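Local structure of receptor-type adenylate cyclase GRESAG 4.3 (Trypanosoma brucei, 1FX4) at residues Arg43-Leu48 / Phe64-Lys69. The protein catalyses the conversion of ATP to cyclic AMP and diphosphate with magnesium as cofactor. Sequence-based numbering, arbitrary orientation.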
loop_
_atom_site.group_PDB
_atom_site.type_symbol
_atom_site.label_atom_id
_atom_site.label_comp_id
_atom_site.label_asym_id
_atom_site.label_seq_id
_atom_site.Cartn_x
_atom_site.Cartn_y
_atom_site.Cartn_z
ATOM N N ARG A 43 15.717 -6.777 -0.165
ATOM C CA ARG A 43 17.032 -6.898 -0.799
ATOM C C ARG A 43 17.075 -8.079 -1.762
ATOM O O ARG A 43 17.613 -7.967 -2.857
ATOM C CB ARG A 43 18.143 -7.052 0.243
ATOM C CG ARG A 43 18.643 -5.769 0.826
ATOM C CD ARG A 43 19.997 -5.984 1.513
ATOM N NE ARG A 43 20.030 -7.218 2.297
ATOM C CZ ARG A 43 19.535 -7.356 3.527
ATOM N NH1 ARG A 43 18.968 -6.330 4.147
ATOM N NH2 ARG A 43 19.585 -8.541 4.121
ATOM N N LEU A 44 16.523 -9.220 -1.351
ATOM C CA LEU A 44 16.516 -10.407 -2.203
ATOM C C LEU A 44 15.730 -10.140 -3.469
ATOM O O LEU A 44 16.201 -10.422 -4.579
ATOM C CB LEU A 44 15.907 -11.617 -1.491
ATOM C CG LEU A 44 16.604 -12.139 -0.235
ATOM C CD1 LEU A 44 15.791 -13.301 0.324
ATOM C CD2 LEU A 44 18.027 -12.596 -0.585
ATOM N N ILE A 45 14.527 -9.592 -3.312
ATOM C CA ILE A 45 13.710 -9.313 -4.479
ATOM C C ILE A 45 14.336 -8.295 -5.428
ATOM O O ILE A 45 14.294 -8.473 -6.633
ATOM C CB ILE A 45 12.267 -8.923 -4.085
ATOM C CG1 ILE A 45 11.601 -10.142 -3.435
ATOM C CG2 ILE A 45 11.503 -8.439 -5.307
ATOM C CD1 ILE A 45 10.198 -9.856 -2.841
ATOM N N ARG A 46 14.933 -7.243 -4.885
ATOM C CA ARG A 46 15.571 -6.237 -5.731
ATOM C C ARG A 46 16.784 -6.790 -6.491
ATOM O O ARG A 46 17.047 -6.368 -7.613
ATOM C CB ARG A 46 15.921 -4.993 -4.923
ATOM C CG ARG A 46 14.669 -4.208 -4.577
ATOM C CD ARG A 46 14.910 -3.037 -3.656
ATOM N NE ARG A 46 13.703 -2.220 -3.619
ATOM C CZ ARG A 46 13.177 -1.665 -2.531
ATOM N NH1 ARG A 46 13.748 -1.821 -1.345
ATOM N NH2 ARG A 46 12.065 -0.947 -2.644
ATOM N N SER A 47 17.479 -7.764 -5.903
ATOM C CA SER A 47 18.616 -8.398 -6.579
ATOM C C SER A 47 18.096 -9.184 -7.774
ATOM O O SER A 47 18.744 -9.246 -8.816
ATOM C CB SER A 47 19.355 -9.365 -5.642
ATOM O OG SER A 47 19.875 -8.683 -4.512
ATOM N N LEU A 48 16.942 -9.827 -7.596
ATOM C CA LEU A 48 16.324 -10.625 -8.651
ATOM C C LEU A 48 15.805 -9.727 -9.766
ATOM O O LEU A 48 15.928 -10.068 -10.954
ATOM C CB LEU A 48 15.185 -11.473 -8.079
ATOM C CG LEU A 48 15.677 -12.597 -7.169
ATOM C CD1 LEU A 48 14.519 -13.227 -6.419
ATOM C CD2 LEU A 48 16.399 -13.636 -8.014
ATOM N N PHE A 64 5.348 -6.121 -3.783
ATOM C CA PHE A 64 6.108 -5.599 -4.919
ATOM C C PHE A 64 5.260 -5.691 -6.176
ATOM O O PHE A 64 4.459 -6.617 -6.340
ATOM C CB PHE A 64 7.388 -6.418 -5.181
ATOM C CG PHE A 64 8.596 -5.910 -4.462
ATOM C CD1 PHE A 64 8.866 -6.325 -3.164
ATOM C CD2 PHE A 64 9.476 -5.034 -5.090
ATOM C CE1 PHE A 64 10.007 -5.873 -2.491
ATOM C CE2 PHE A 64 10.624 -4.576 -4.426
ATOM C CZ PHE A 64 10.886 -4.995 -3.128
ATOM N N MET A 65 5.415 -4.699 -7.041
ATOM C CA MET A 65 4.768 -4.721 -8.339
ATOM C C MET A 65 5.965 -4.625 -9.279
ATOM O O MET A 65 6.749 -3.664 -9.214
ATOM C CB MET A 65 3.863 -3.521 -8.545
ATOM C CG MET A 65 3.183 -3.557 -9.906
ATOM S SD MET A 65 2.126 -2.134 -10.159
ATOM C CE MET A 65 1.704 -2.354 -11.908
ATOM N N ILE A 66 6.126 -5.642 -10.111
ATOM C CA ILE A 66 7.259 -5.712 -11.026
ATOM C C ILE A 66 6.760 -5.867 -12.455
ATOM O O ILE A 66 5.778 -6.572 -12.702
ATOM C CB ILE A 66 8.156 -6.924 -10.636
ATOM C CG1 ILE A 66 8.638 -6.773 -9.185
ATOM C CG2 ILE A 66 9.356 -7.031 -11.563
ATOM C CD1 ILE A 66 9.204 -8.049 -8.582
ATOM N N ALA A 67 7.416 -5.175 -13.387
ATOM C CA ALA A 67 7.048 -5.258 -14.795
ATOM C C ALA A 67 8.234 -5.833 -15.553
ATOM O O ALA A 67 9.380 -5.615 -15.168
ATOM C CB ALA A 67 6.696 -3.874 -15.343
ATOM N N SER A 68 7.952 -6.554 -16.633
ATOM C CA SER A 68 9.003 -7.168 -17.438
ATOM C C SER A 68 8.645 -7.114 -18.912
ATOM O O SER A 68 7.489 -7.296 -19.284
ATOM C CB SER A 68 9.198 -8.628 -17.017
ATOM O OG SER A 68 10.179 -9.279 -17.814
ATOM N N LYS A 69 9.643 -6.843 -19.752
ATOM C CA LYS A 69 9.446 -6.796 -21.198
ATOM C C LYS A 69 9.420 -8.233 -21.720
ATOM O O LYS A 69 8.989 -8.491 -22.840
ATOM C CB LYS A 69 10.610 -6.049 -21.874
ATOM C CG LYS A 69 10.704 -4.576 -21.557
ATOM C CD LYS A 69 11.933 -3.963 -22.224
ATOM C CE LYS A 69 12.029 -2.480 -21.905
ATOM N NZ LYS A 69 13.296 -1.872 -22.413
#
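Ile-45 packs over one face of the Phe-64 ring. Its CG2 methyl sits over the middle of that face, 3.8 Å from the ring centroid and 4° off the normal, a CH-pi contact. With CG1 beside the backbone N (chi1 -66°), CG2 falls anti to that N and over the ring. The CG1 branch brings CD1 to the same face, outside the ring's CD1-CE1 edge, with Ile-45 CD1 3.8 Å from Phe-64 CD1. Ile-45 CG2 also lies 4.0 Å from Ile-66 CD1. One methyl therefore touches two side chains from the same face of the strand. Between the two segments this side is buried and made only of hydrocarbon groups.

The Arg-46 side is looser and exposed. Its chain is extended from CG to NE and passes the ring at the rim. NE lies near the ring plane, 4.0 Å from Phe-64 CE2. The guanidinium plane is turned 72° from the ring, and Phe-64 CZ lies over one of its faces, offset toward the rim. The charged end goes on to a salt bridge between NH2 and Glu-56 on strand 55-60.

The contact seats helix 34-51 on the sheet of the cyclase catalytic domain. The axes of segments 43-48 and 64-68 come within 11.1 Å and run almost parallel. His-42 adds an edge-to-face ring contact to Phe-64. Asp-62, a magnesium ligand, lies just before this strand segment, and the Phe-64 side chain is about 9 Å from the bound magnesium. Hydrocarbon packing thus joins helix to strand, and the arginine's charge is paired at the exposed margin.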